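Local coordinates for protein methylglyoxal reductase (NADPH-dependent) (Candida albicans SC5314, PDB 6KWS) that probably reduces methylglyoxal with NADPH as hydride donor, as a member of the dihydroflavonol-4-reductase branch of the NAD(P)-dependent epimerase/dehydratase family, at residues H40-F45 / K49-E54; G63-V68 / K76-L81; D91-L96 / I151-A156; Q209-N212 / I218-I221; F251-A256 / R313-F318. The protein carries 1 engineered substitution. All blocks are in the same frame, centred on the assembly; numbering follows the deposited sequence.

Contact 1: residues H40-F45 / K49-E54; sequences HLLKLF and KNLSYE. Engineered in segment 49-54: K49 (natural residue Gln).
Helix segment 40-44 and strand segment 51-54 run almost antiparallel, with 171° between their directions and 8.8 Å between their axes; L42 and L51 are the residues in register. L42 and L51 share the centre of the contact, and the two methyl branches of L42 serve different partners. CD2 goes to L51, where it sits 3.6 Å from CG. The other side of the L42 fork faces Y53: its CG lies 3.8 Å from Y53 CD2, and CD1 comes in at the ring edge, in the ring plane, so the aromatic ring is met along its rim. For L51, CG lies anti to the backbone N (chi1 -179°), and CD2 thereby also reaches F45, 4.0 Å from its CB. The two segments belong to the right-handed beta-alpha-beta unit made of strand 27-32, helix 35-44 and strand 51-55, part of the Rossmann fold; the short turn between them brings the chain from the helix back into the sheet, at one edge strand. No hydrogen bond crosses between 40-45 and 49-54, where the touch is apolar. A polar tie to the same helix lies one turn earlier, where Y53 OH hydrogen-bonds D39 OD1. Beyond F45 lies F203, whose ring packs edge-to-face with that of F45, while L41 reaches toward T10 of the NADPH site.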
# COMPACT_ATOMS: atom_id res chain seq x y z
N HIS A 40 4.06 -10.84 -18.58
CA HIS A 40 3.59 -11.64 -17.46
C HIS A 40 2.22 -11.17 -16.99
O HIS A 40 1.30 -11.97 -16.80
CB HIS A 40 4.59 -11.56 -16.32
CG HIS A 40 4.22 -12.40 -15.15
ND1 HIS A 40 3.96 -13.75 -15.26
CD2 HIS A 40 4.01 -12.08 -13.85
CE1 HIS A 40 3.63 -14.23 -14.08
NE2 HIS A 40 3.65 -13.23 -13.21
N LEU A 41 2.08 -9.86 -16.80
CA LEU A 41 0.82 -9.32 -16.31
C LEU A 41 -0.31 -9.64 -17.27
O LEU A 41 -1.38 -10.08 -16.85
CB LEU A 41 0.95 -7.82 -16.11
CG LEU A 41 -0.26 -7.16 -15.47
CD1 LEU A 41 -0.32 -7.54 -14.00
CD2 LEU A 41 -0.15 -5.65 -15.65
N LEU A 42 -0.09 -9.44 -18.58
CA LEU A 42 -1.19 -9.71 -19.49
C LEU A 42 -1.55 -11.19 -19.51
O LEU A 42 -2.72 -11.54 -19.72
CB LEU A 42 -0.88 -9.21 -20.91
CG LEU A 42 -0.44 -7.75 -21.12
CD1 LEU A 42 -0.70 -7.36 -22.56
CD2 LEU A 42 -1.08 -6.73 -20.18
N LYS A 43 -0.59 -12.09 -19.24
CA LYS A 43 -0.91 -13.51 -19.25
C LYS A 43 -1.70 -13.94 -18.01
O LYS A 43 -2.63 -14.75 -18.12
CB LYS A 43 0.37 -14.33 -19.37
CG LYS A 43 1.04 -14.26 -20.71
CD LYS A 43 1.95 -15.45 -20.87
CE LYS A 43 3.36 -15.02 -21.20
NZ LYS A 43 4.03 -16.10 -21.97
N LEU A 44 -1.34 -13.44 -16.83
CA LEU A 44 -2.13 -13.71 -15.63
C LEU A 44 -3.61 -13.45 -15.88
O LEU A 44 -4.47 -14.23 -15.47
CB LEU A 44 -1.63 -12.86 -14.46
CG LEU A 44 -0.28 -13.33 -13.90
CD1 LEU A 44 0.27 -12.36 -12.84
CD2 LEU A 44 -0.40 -14.74 -13.34
N PHE A 45 -3.93 -12.35 -16.56
CA PHE A 45 -5.32 -12.00 -16.83
C PHE A 45 -5.82 -12.56 -18.15
O PHE A 45 -6.94 -12.26 -18.55
CB PHE A 45 -5.50 -10.47 -16.79
CG PHE A 45 -5.42 -9.88 -15.41
CD1 PHE A 45 -6.53 -9.90 -14.57
CD2 PHE A 45 -4.24 -9.33 -14.93
CE1 PHE A 45 -6.46 -9.37 -13.29
CE2 PHE A 45 -4.16 -8.81 -13.65
CZ PHE A 45 -5.27 -8.82 -12.83
N LYS A 49 -9.11 -7.65 -23.68
CA LYS A 49 -9.14 -6.48 -24.56
C LYS A 49 -8.85 -5.20 -23.79
O LYS A 49 -8.18 -4.30 -24.30
CB LYS A 49 -10.52 -6.39 -25.23
CG LYS A 49 -11.68 -6.68 -24.23
CD LYS A 49 -13.09 -6.55 -24.83
CE LYS A 49 -13.40 -7.67 -25.81
NZ LYS A 49 -13.20 -9.04 -25.23
N ASN A 50 -9.35 -5.11 -22.55
CA ASN A 50 -9.30 -3.90 -21.75
C ASN A 50 -7.95 -3.64 -21.09
O ASN A 50 -7.86 -2.72 -20.27
CB ASN A 50 -10.36 -3.98 -20.65
CG ASN A 50 -11.75 -3.70 -21.16
OD1 ASN A 50 -11.94 -3.21 -22.29
ND2 ASN A 50 -12.76 -4.01 -20.33
N LEU A 51 -6.91 -4.42 -21.39
CA LEU A 51 -5.68 -4.37 -20.62
C LEU A 51 -4.49 -4.23 -21.55
O LEU A 51 -4.39 -4.95 -22.54
CB LEU A 51 -5.51 -5.63 -19.77
CG LEU A 51 -4.25 -5.66 -18.89
CD1 LEU A 51 -4.20 -4.55 -17.83
CD2 LEU A 51 -4.11 -7.00 -18.23
N SER A 52 -3.58 -3.33 -21.21
CA SER A 52 -2.36 -3.14 -21.98
C SER A 52 -1.36 -2.44 -21.08
O SER A 52 -1.71 -1.93 -20.01
CB SER A 52 -2.62 -2.32 -23.24
OG SER A 52 -3.13 -1.04 -22.89
N TYR A 53 -0.11 -2.40 -21.53
CA TYR A 53 0.96 -1.87 -20.70
C TYR A 53 1.94 -1.02 -21.50
O TYR A 53 2.10 -1.18 -22.72
CB TYR A 53 1.71 -3.00 -19.99
CG TYR A 53 2.61 -3.84 -20.88
CD1 TYR A 53 3.95 -3.52 -21.05
CD2 TYR A 53 2.12 -4.96 -21.53
CE1 TYR A 53 4.78 -4.29 -21.85
CE2 TYR A 53 2.95 -5.75 -22.34
CZ TYR A 53 4.29 -5.40 -22.49
OH TYR A 53 5.13 -6.16 -23.28
N GLU A 54 2.62 -0.11 -20.79
CA GLU A 54 3.74 0.64 -21.31
C GLU A 54 4.91 0.49 -20.35
O GLU A 54 4.73 0.24 -19.16
CB GLU A 54 3.39 2.12 -21.51
CG GLU A 54 2.22 2.35 -22.46
CD GLU A 54 2.62 2.17 -23.94
OE1 GLU A 54 1.81 2.52 -24.82
OE2 GLU A 54 3.73 1.67 -24.23

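Contact 2: residues G63-V68 / K76-L81; sequences GAFDKV and KVFLHL
This is a buried aromatic pair in the Rossmann fold, in which F65, at the N-cap position of helix 66-71, meets F78 in the middle of strand 75-80, one of the inner parallel strands of the large sheet. The two rings form a T-shaped (edge-to-face) stack: their planes stand 81° apart and their centroids 5.4 Å. F78 supplies the edge and F65 the face. The F78 ring presents its far end, with CZ 3.7 Å above the F65 plane but displaced toward the rim, so CZ sits over the CD2-CE2 side of the ring and not over its middle. The backbones stay well apart, the nearest CA atoms, those of F65 and F78, being 10.8 Å from each other; the two long side chains span that distance between them. The first torsions differ: F78 has CG anti to its own N (chi1 -172°), whereas F65 has CG beside N and anti to the carbonyl carbon.

Other parts of the domain close in around the pair. Helix 92-114 contributes I111, which touches F78, and the F65 side chain lies against S7 of strand 3-7 and V59, a residue that binds NADPH. F65 thus borders the NADPH site through V59, and the F78 strand leads to L81, another NADPH-binding residue. Within the edge-to-face contact, F78 CZ is 3.8 Å from F65 CD2 and equally 3.8 Å from F65 CE2.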
# COMPACT_ATOMS: atom_id res chain seq x y z
N GLY A 63 10.86 13.04 -16.23
CA GLY A 63 10.25 12.70 -17.49
C GLY A 63 9.92 11.23 -17.70
O GLY A 63 9.55 10.85 -18.82
N ALA A 64 10.01 10.39 -16.67
CA ALA A 64 9.76 8.96 -16.83
C ALA A 64 8.39 8.70 -17.46
O ALA A 64 8.24 7.78 -18.28
CB ALA A 64 9.87 8.24 -15.49
N PHE A 65 7.38 9.50 -17.10
CA PHE A 65 6.01 9.26 -17.51
C PHE A 65 5.53 10.15 -18.66
O PHE A 65 4.32 10.20 -18.92
CB PHE A 65 5.07 9.42 -16.30
CG PHE A 65 5.17 8.29 -15.31
CD1 PHE A 65 6.00 8.38 -14.19
CD2 PHE A 65 4.43 7.13 -15.49
CE1 PHE A 65 6.09 7.35 -13.28
CE2 PHE A 65 4.51 6.09 -14.58
CZ PHE A 65 5.35 6.20 -13.47
N ASP A 66 6.43 10.86 -19.36
CA ASP A 66 5.97 11.78 -20.41
C ASP A 66 5.47 11.02 -21.62
O ASP A 66 4.35 11.25 -22.09
CB ASP A 66 7.11 12.72 -20.82
CG ASP A 66 7.70 13.43 -19.65
OD1 ASP A 66 7.53 12.90 -18.53
OD2 ASP A 66 8.35 14.49 -19.83
N LYS A 67 6.30 10.12 -22.15
CA LYS A 67 5.95 9.43 -23.38
C LYS A 67 4.65 8.64 -23.23
O LYS A 67 3.82 8.64 -24.14
CB LYS A 67 7.13 8.53 -23.80
CG LYS A 67 6.78 7.35 -24.67
CD LYS A 67 8.04 6.51 -24.97
CE LYS A 67 7.72 5.31 -25.88
NZ LYS A 67 8.83 4.32 -25.97
N VAL A 68 4.43 8.03 -22.07
CA VAL A 68 3.16 7.34 -21.87
C VAL A 68 2.01 8.34 -21.73
O VAL A 68 0.90 8.09 -22.22
CB VAL A 68 3.26 6.38 -20.67
CG1 VAL A 68 3.78 7.12 -19.46
CG2 VAL A 68 1.91 5.74 -20.38
N LYS A 76 -8.10 9.61 -18.20
CA LYS A 76 -8.73 10.54 -17.27
C LYS A 76 -8.22 10.41 -15.84
O LYS A 76 -8.32 11.37 -15.07
CB LYS A 76 -10.24 10.34 -17.27
CG LYS A 76 -10.87 10.51 -18.65
CD LYS A 76 -11.68 11.79 -18.72
CE LYS A 76 -12.10 12.14 -20.14
NZ LYS A 76 -13.57 11.94 -20.36
N VAL A 77 -7.69 9.24 -15.47
CA VAL A 77 -7.28 8.95 -14.11
C VAL A 77 -5.86 8.43 -14.14
O VAL A 77 -5.50 7.62 -15.00
CB VAL A 77 -8.21 7.90 -13.45
CG1 VAL A 77 -7.67 7.53 -12.09
CG2 VAL A 77 -9.61 8.44 -13.31
N PHE A 78 -5.05 8.89 -13.19
CA PHE A 78 -3.71 8.35 -13.00
C PHE A 78 -3.60 7.81 -11.57
O PHE A 78 -3.54 8.59 -10.61
CB PHE A 78 -2.64 9.41 -13.27
CG PHE A 78 -1.22 8.87 -13.29
CD1 PHE A 78 -0.57 8.56 -12.10
CD2 PHE A 78 -0.53 8.73 -14.48
CE1 PHE A 78 0.73 8.09 -12.12
CE2 PHE A 78 0.77 8.27 -14.50
CZ PHE A 78 1.41 7.95 -13.32
N LEU A 79 -3.56 6.49 -11.44
CA LEU A 79 -3.34 5.81 -10.16
C LEU A 79 -1.85 5.54 -10.01
O LEU A 79 -1.29 4.69 -10.72
CB LEU A 79 -4.12 4.51 -10.08
CG LEU A 79 -5.63 4.61 -10.28
CD1 LEU A 79 -6.24 3.25 -10.13
CD2 LEU A 79 -6.19 5.55 -9.27
N HIS A 80 -1.20 6.21 -9.07
CA HIS A 80 0.24 6.10 -8.89
C HIS A 80 0.49 5.11 -7.75
O HIS A 80 0.27 5.42 -6.58
CB HIS A 80 0.83 7.47 -8.61
CG HIS A 80 2.32 7.48 -8.47
ND1 HIS A 80 3.15 6.69 -9.22
CD2 HIS A 80 3.13 8.20 -7.65
CE1 HIS A 80 4.41 6.91 -8.88
NE2 HIS A 80 4.42 7.82 -7.92
N LEU A 81 0.91 3.90 -8.08
CA LEU A 81 1.18 2.91 -7.06
C LEU A 81 2.64 2.47 -7.01
O LEU A 81 3.02 1.79 -6.05
CB LEU A 81 0.29 1.68 -7.25
CG LEU A 81 -1.18 1.92 -7.55
CD1 LEU A 81 -1.96 0.67 -7.32
CD2 LEU A 81 -1.76 3.01 -6.70

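Contact 3: residues D91-L96 / I151-A156; sequences DVEKEL and ISWQDA
E93 and W153 both hold CG anti to the backbone N (chi1 -170° in each), and the glutamate chain continues extended, so the carboxylate and the indole are carried out from their helices to meet between them. E93 belongs to the first turn of helix 92-114, one of the helices packed on the Rossmann sheet; W153 lies in the short, weakly bonded helical turn at about 153-156. The indole N-H makes a fairly straight bond, 160° at the hydrogen, from W153 NE1 to E93 OE2 at 3.2 Å. Seen from the tryptophan, the oxygen lies at the edge of the ring, in its plane. Seen from the glutamate, the approach is far from flat, NE1 standing 56° out of the carboxylate plane. Each helix start has its own cap: D91 OD2 accepts from E93 N at 2.6 Å, and S152 OG accepts from D155 N at 2.8 Å. The D91 cap thus holds the backbone of the very residue whose side chain accepts the indole hydrogen bond, probably helping to place it. The rest of the indole packs on the same long helix through L97, L98 and V101, and makes an edge-to-face pair with F170. A smaller van der Waals touch, methyl against carbonyl oxygen, lies alongside: V92 CG1 is 3.6 Å from A156 O.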
# COMPACT_ATOMS: atom_id res chain seq x y z
N ASP A 91 23.38 4.94 2.81
CA ASP A 91 22.97 6.31 3.11
C ASP A 91 21.47 6.40 2.92
O ASP A 91 20.97 6.30 1.79
CB ASP A 91 23.66 7.36 2.24
CG ASP A 91 23.30 8.80 2.67
OD1 ASP A 91 23.96 9.75 2.18
OD2 ASP A 91 22.39 9.01 3.51
N VAL A 92 20.76 6.64 4.01
CA VAL A 92 19.32 6.85 3.94
C VAL A 92 18.98 8.10 3.13
O VAL A 92 17.92 8.15 2.50
CB VAL A 92 18.76 6.91 5.37
CG1 VAL A 92 17.27 7.12 5.35
CG2 VAL A 92 19.13 5.63 6.12
N GLU A 93 19.84 9.11 3.14
CA GLU A 93 19.49 10.36 2.47
C GLU A 93 19.44 10.19 0.95
O GLU A 93 18.46 10.59 0.31
CB GLU A 93 20.45 11.49 2.85
CG GLU A 93 19.96 12.86 2.36
CD GLU A 93 20.67 14.05 3.02
OE1 GLU A 93 21.77 13.86 3.61
OE2 GLU A 93 20.10 15.17 2.95
N LYS A 94 20.49 9.61 0.36
CA LYS A 94 20.52 9.49 -1.09
C LYS A 94 19.71 8.30 -1.59
O LYS A 94 19.19 8.32 -2.71
CB LYS A 94 21.97 9.38 -1.61
CG LYS A 94 22.87 10.58 -1.26
CD LYS A 94 22.18 11.95 -1.53
CE LYS A 94 23.13 12.99 -2.20
NZ LYS A 94 23.11 14.36 -1.56
N GLU A 95 19.58 7.25 -0.79
CA GLU A 95 18.92 6.05 -1.29
C GLU A 95 17.43 6.00 -1.00
O GLU A 95 16.71 5.27 -1.68
CB GLU A 95 19.60 4.79 -0.71
CG GLU A 95 20.96 4.48 -1.37
CD GLU A 95 21.69 3.30 -0.71
OE1 GLU A 95 22.17 3.44 0.44
OE2 GLU A 95 21.80 2.22 -1.35
N LEU A 96 16.93 6.78 -0.04
CA LEU A 96 15.52 6.72 0.32
C LEU A 96 14.81 8.07 0.25
O LEU A 96 13.75 8.17 -0.39
CB LEU A 96 15.36 6.14 1.73
CG LEU A 96 15.36 4.62 1.82
CD1 LEU A 96 15.35 4.16 3.28
CD2 LEU A 96 14.17 4.06 1.06
N ILE A 151 8.10 13.58 12.23
CA ILE A 151 9.53 13.30 12.25
C ILE A 151 10.26 14.33 11.40
O ILE A 151 9.79 14.73 10.33
CB ILE A 151 9.81 11.86 11.79
CG1 ILE A 151 11.33 11.56 11.85
CG2 ILE A 151 9.27 11.62 10.39
CD1 ILE A 151 11.71 10.06 11.64
N SER A 152 11.42 14.78 11.87
CA SER A 152 12.24 15.68 11.09
C SER A 152 13.06 14.95 10.02
O SER A 152 13.34 13.75 10.10
CB SER A 152 13.21 16.43 11.99
OG SER A 152 14.20 15.55 12.45
N TRP A 153 13.46 15.71 9.01
CA TRP A 153 14.44 15.23 8.04
C TRP A 153 15.68 14.71 8.74
O TRP A 153 16.23 13.67 8.37
CB TRP A 153 14.81 16.36 7.08
CG TRP A 153 15.64 15.95 5.89
CD1 TRP A 153 17.00 15.87 5.83
CD2 TRP A 153 15.15 15.61 4.59
NE1 TRP A 153 17.39 15.49 4.57
CE2 TRP A 153 16.28 15.33 3.79
CE3 TRP A 153 13.88 15.52 4.02
CZ2 TRP A 153 16.17 14.94 2.45
CZ3 TRP A 153 13.77 15.14 2.68
CH2 TRP A 153 14.91 14.85 1.92
N GLN A 154 16.14 15.42 9.76
CA GLN A 154 17.36 15.00 10.42
C GLN A 154 17.15 13.66 11.11
O GLN A 154 17.98 12.75 10.97
CB GLN A 154 17.83 16.07 11.41
CG GLN A 154 18.40 17.33 10.74
CD GLN A 154 17.36 18.11 9.93
OE1 GLN A 154 16.16 18.08 10.22
NE2 GLN A 154 17.83 18.81 8.91
N ASP A 155 16.03 13.51 11.80
CA ASP A 155 15.76 12.25 12.49
C ASP A 155 15.47 11.11 11.52
O ASP A 155 15.66 9.95 11.88
CB ASP A 155 14.61 12.46 13.46
CG ASP A 155 15.04 13.24 14.70
OD1 ASP A 155 16.22 13.67 14.76
OD2 ASP A 155 14.20 13.42 15.62
N ALA A 156 15.03 11.42 10.30
CA ALA A 156 14.77 10.37 9.33
C ALA A 156 16.04 9.67 8.85
O ALA A 156 15.95 8.55 8.36
CB ALA A 156 14.00 10.96 8.15

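Contact 4: residues Q209-N212 / I218-I221; sequences QSLN and INSI
A loop that follows strand 196-198 is pinned here to helix 216-222, the next helix in the chain, by the side-chain amide of N219. ND2 of that residue donates to the backbone carbonyl of Q209, with N219 ND2 at 3.1 Å from Q209 O. The bond is moderately bent, 145° at the hydrogen. The acceptor lies close to the amide plane of N219, but the donor stands 35° above the carbonyl plane of Q209, so the two flat groups do not share a plane. N219 keeps CG anti to its backbone N (chi1 -156°), which sends the amide off the helix toward the loop.

The loop leaves strand 196-198 at one edge of the large sheet of this Rossmann-type reductase and leads into helix 216-222; the side chain of L211 lies about 7 Å from that of F12, a residue that binds NADPH. L211 is the apolar partner: its CG approaches N219 ND2 to 3.9 Å, the leucine and the asparagine crossing at a slant. The same nitrogen has a second acceptor in E216 OE1, at the start of the helix; that carboxylate oxygen also takes weak bonds from the backbone N of L211 and from S210 OG, tying helix and loop together at one point. Outside the pair, I334 of helix 323-337 touches both L211 and N219, while I218 faces V331 of the same helix and L273 of helix 270-280.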
# COMPACT_ATOMS: atom_id res chain seq x y z
N GLN A 209 9.25 -17.83 -1.58
CA GLN A 209 9.55 -18.40 -0.29
C GLN A 209 9.49 -17.38 0.82
O GLN A 209 9.09 -17.69 1.94
CB GLN A 209 10.95 -18.95 -0.36
CG GLN A 209 11.22 -20.03 0.63
CD GLN A 209 10.62 -21.29 0.04
OE1 GLN A 209 10.14 -21.30 -1.08
NE2 GLN A 209 10.73 -22.37 0.80
N SER A 210 10.02 -16.21 0.52
CA SER A 210 10.01 -15.02 1.34
C SER A 210 9.15 -14.02 0.58
O SER A 210 9.45 -13.68 -0.57
CB SER A 210 11.43 -14.50 1.54
OG SER A 210 11.50 -13.70 2.70
N LEU A 211 8.02 -13.64 1.16
CA LEU A 211 7.21 -12.58 0.57
C LEU A 211 7.98 -11.27 0.65
O LEU A 211 8.60 -10.95 1.67
CB LEU A 211 5.85 -12.46 1.28
CG LEU A 211 4.96 -13.70 1.47
CD1 LEU A 211 3.50 -13.29 1.56
CD2 LEU A 211 5.16 -14.73 0.38
N ASN A 212 7.96 -10.53 -0.45
CA ASN A 212 8.59 -9.22 -0.43
C ASN A 212 7.65 -8.13 0.11
O ASN A 212 8.05 -6.96 0.20
CB ASN A 212 9.12 -8.87 -1.83
CG ASN A 212 10.45 -9.60 -2.16
OD1 ASN A 212 11.20 -9.99 -1.26
ND2 ASN A 212 10.72 -9.77 -3.46
N ILE A 218 3.25 -12.25 8.59
CA ILE A 218 2.49 -13.50 8.71
C ILE A 218 3.36 -14.69 8.31
O ILE A 218 3.42 -15.71 9.01
CB ILE A 218 1.21 -13.41 7.86
CG1 ILE A 218 0.29 -12.34 8.46
CG2 ILE A 218 0.53 -14.76 7.78
CD1 ILE A 218 -0.84 -11.91 7.58
N ASN A 219 4.04 -14.56 7.17
CA ASN A 219 4.92 -15.63 6.69
C ASN A 219 5.98 -15.99 7.73
O ASN A 219 6.30 -17.18 7.91
CB ASN A 219 5.59 -15.20 5.38
CG ASN A 219 6.01 -16.37 4.54
OD1 ASN A 219 5.43 -17.44 4.63
ND2 ASN A 219 7.04 -16.18 3.72
N SER A 220 6.54 -14.99 8.41
CA SER A 220 7.62 -15.28 9.35
C SER A 220 7.13 -16.11 10.52
O SER A 220 7.90 -16.90 11.09
CB SER A 220 8.25 -13.97 9.82
OG SER A 220 7.44 -13.36 10.80
N ILE A 221 5.85 -15.98 10.89
CA ILE A 221 5.25 -16.88 11.87
C ILE A 221 5.34 -18.34 11.40
O ILE A 221 5.66 -19.24 12.19
CB ILE A 221 3.78 -16.51 12.15
CG1 ILE A 221 3.64 -15.09 12.70
CG2 ILE A 221 3.16 -17.53 13.07
CD1 ILE A 221 4.46 -14.81 13.90

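Contact 5: residues F251-A256 / R313-F318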
# COMPACT_ATOMS: atom_id res chain seq x y z
N PHE A 251 -11.27 7.78 -6.82
CA PHE A 251 -11.56 8.65 -7.95
C PHE A 251 -12.99 8.55 -8.47
O PHE A 251 -13.43 9.44 -9.20
CB PHE A 251 -10.56 8.41 -9.09
CG PHE A 251 -10.76 7.11 -9.82
CD1 PHE A 251 -11.75 6.97 -10.79
CD2 PHE A 251 -9.93 6.03 -9.57
CE1 PHE A 251 -11.93 5.77 -11.47
CE2 PHE A 251 -10.10 4.84 -10.24
CZ PHE A 251 -11.10 4.71 -11.20
N GLU A 252 -13.73 7.50 -8.11
CA GLU A 252 -15.11 7.39 -8.57
C GLU A 252 -16.07 8.22 -7.73
O GLU A 252 -17.07 8.73 -8.24
CB GLU A 252 -15.57 5.93 -8.54
CG GLU A 252 -14.94 5.01 -9.58
CD GLU A 252 -15.60 3.63 -9.58
OE1 GLU A 252 -15.99 3.15 -8.48
OE2 GLU A 252 -15.75 3.03 -10.67
N ASN A 253 -15.78 8.34 -6.44
CA ASN A 253 -16.54 9.22 -5.55
C ASN A 253 -15.95 10.62 -5.61
O ASN A 253 -14.74 10.81 -5.44
CB ASN A 253 -16.51 8.66 -4.13
CG ASN A 253 -17.20 9.55 -3.14
OD1 ASN A 253 -17.74 10.60 -3.50
ND2 ASN A 253 -17.22 9.12 -1.89
N GLU A 254 -16.81 11.61 -5.83
CA GLU A 254 -16.34 12.98 -5.96
C GLU A 254 -15.88 13.54 -4.61
O GLU A 254 -14.94 14.33 -4.56
CB GLU A 254 -17.43 13.87 -6.58
CG GLU A 254 -18.13 13.30 -7.84
CD GLU A 254 -19.17 12.18 -7.53
OE1 GLU A 254 -19.10 11.10 -8.16
OE2 GLU A 254 -20.05 12.37 -6.65
N ASP A 255 -16.50 13.12 -3.51
CA ASP A 255 -16.06 13.71 -2.24
C ASP A 255 -14.66 13.26 -1.82
O ASP A 255 -14.17 13.72 -0.78
CB ASP A 255 -17.05 13.41 -1.12
CG ASP A 255 -18.48 13.71 -1.51
OD1 ASP A 255 -18.70 14.68 -2.28
OD2 ASP A 255 -19.38 12.97 -1.04
N ALA A 256 -14.00 12.40 -2.58
CA ALA A 256 -12.67 11.98 -2.20
C ALA A 256 -11.59 12.93 -2.71
O ALA A 256 -10.42 12.74 -2.35
CB ALA A 256 -12.40 10.56 -2.70
N ARG A 313 -13.85 5.87 6.51
CA ARG A 313 -14.85 4.82 6.35
C ARG A 313 -16.15 5.34 5.76
O ARG A 313 -16.83 4.63 5.01
CB ARG A 313 -15.12 4.16 7.68
CG ARG A 313 -13.87 3.64 8.30
CD ARG A 313 -13.83 2.19 8.43
NE ARG A 313 -13.06 1.81 9.61
CZ ARG A 313 -12.87 0.58 10.06
NH1 ARG A 313 -13.41 -0.42 9.41
NH2 ARG A 313 -12.14 0.38 11.14
N GLU A 314 -16.55 6.57 6.12
CA GLU A 314 -17.71 7.17 5.47
C GLU A 314 -17.43 7.42 4.00
O GLU A 314 -18.30 7.24 3.15
CB GLU A 314 -18.10 8.47 6.17
CG GLU A 314 -18.49 8.35 7.64
CD GLU A 314 -18.98 9.68 8.22
OE1 GLU A 314 -18.90 10.73 7.53
OE2 GLU A 314 -19.43 9.67 9.39
N LEU A 315 -16.21 7.86 3.69
CA LEU A 315 -15.90 8.19 2.31
C LEU A 315 -15.97 6.95 1.43
O LEU A 315 -16.37 7.05 0.26
CB LEU A 315 -14.52 8.83 2.27
CG LEU A 315 -14.20 9.83 1.18
CD1 LEU A 315 -15.39 10.72 0.86
CD2 LEU A 315 -13.02 10.65 1.67
N LEU A 316 -15.64 5.78 1.97
CA LEU A 316 -15.53 4.55 1.18
C LEU A 316 -16.82 3.75 1.21
O LEU A 316 -17.21 3.17 0.19
CB LEU A 316 -14.36 3.69 1.69
CG LEU A 316 -13.08 4.52 1.72
CD1 LEU A 316 -11.92 3.76 2.34
CD2 LEU A 316 -12.73 5.05 0.32
N GLY A 317 -17.49 3.69 2.35
CA GLY A 317 -18.75 2.99 2.47
C GLY A 317 -18.77 1.53 2.05
O GLY A 317 -19.63 1.14 1.25
N PHE A 318 -17.85 0.71 2.56
CA PHE A 318 -17.96 -0.73 2.37
C PHE A 318 -17.29 -1.44 3.54
O PHE A 318 -16.44 -0.87 4.22
CB PHE A 318 -17.37 -1.20 1.02
CG PHE A 318 -15.87 -0.97 0.84
CD1 PHE A 318 -14.94 -1.90 1.28
CD2 PHE A 318 -15.41 0.15 0.16
CE1 PHE A 318 -13.56 -1.70 1.09
CE2 PHE A 318 -14.04 0.36 -0.05
CZ PHE A 318 -13.11 -0.57 0.42
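N253 and L315 make the central pair, touching through both a polar and an apolar atom. The amide of N253 donates from ND2 to the carbonyl of L315, with N253 ND2 3.1 Å from L315 O. It reaches that oxygen in the carbonyl plane, on a lone pair, and the oxygen in turn lies in the amide plane, only 2° out of it; the bend is at the hydrogen, with an angle of 137°. The leucine side chain fills in beside it: L315 CD1 is 3.7 Å from N253 ND2, and the same methyl comes within 3.6 Å of D255 O and 3.7 Å of D255 CB. A256 closes the apolar side, its CB 4.3 Å from L315 CG.

What positions the asparagine is its other end. OD1 accepts from D255 N at 2.8 Å, an Asx turn, so both ends of the amide are engaged, which should limit its rotation. CG lies anti to the backbone N (chi1 177°), which directs the group at the opposite helix. On that side L315 lies in the last turn of helix 310-316, just ahead of G317, whose positive phi ends the helix.

The contact lies away from the annotated cofactor-binding residues. N253 follows the end of helix 240-252 and A256 hands the chain on toward strand 260-269; L315 and L316 rest on I261 of that strand, and L316 also on A246 and I249 of helix 240-252, so helix 310-316 packs against both.

From the N terminus, contact 1 closes the short turn between helix 35-44 and strand 51-55. Contact 2 then closes the turn around helix 66-71 into strand 75-80, and it touches contact 1 where E54 CG packs on V68 CG2. Contact 3 spans a longer loop, from the start of helix 92-114 to helix 153-156. Contact 4 is local again, closing a short loop onto helix 216-222, and contact 5 reaches from the end of helix 240-252 to helix 310-316. All five are in series, with none nested or crossing. Contact 5 nevertheless meets contact 2 through F251, which packs on V77 and L79. Contacts 2 and 4 lie on opposite sides of the chain's centre.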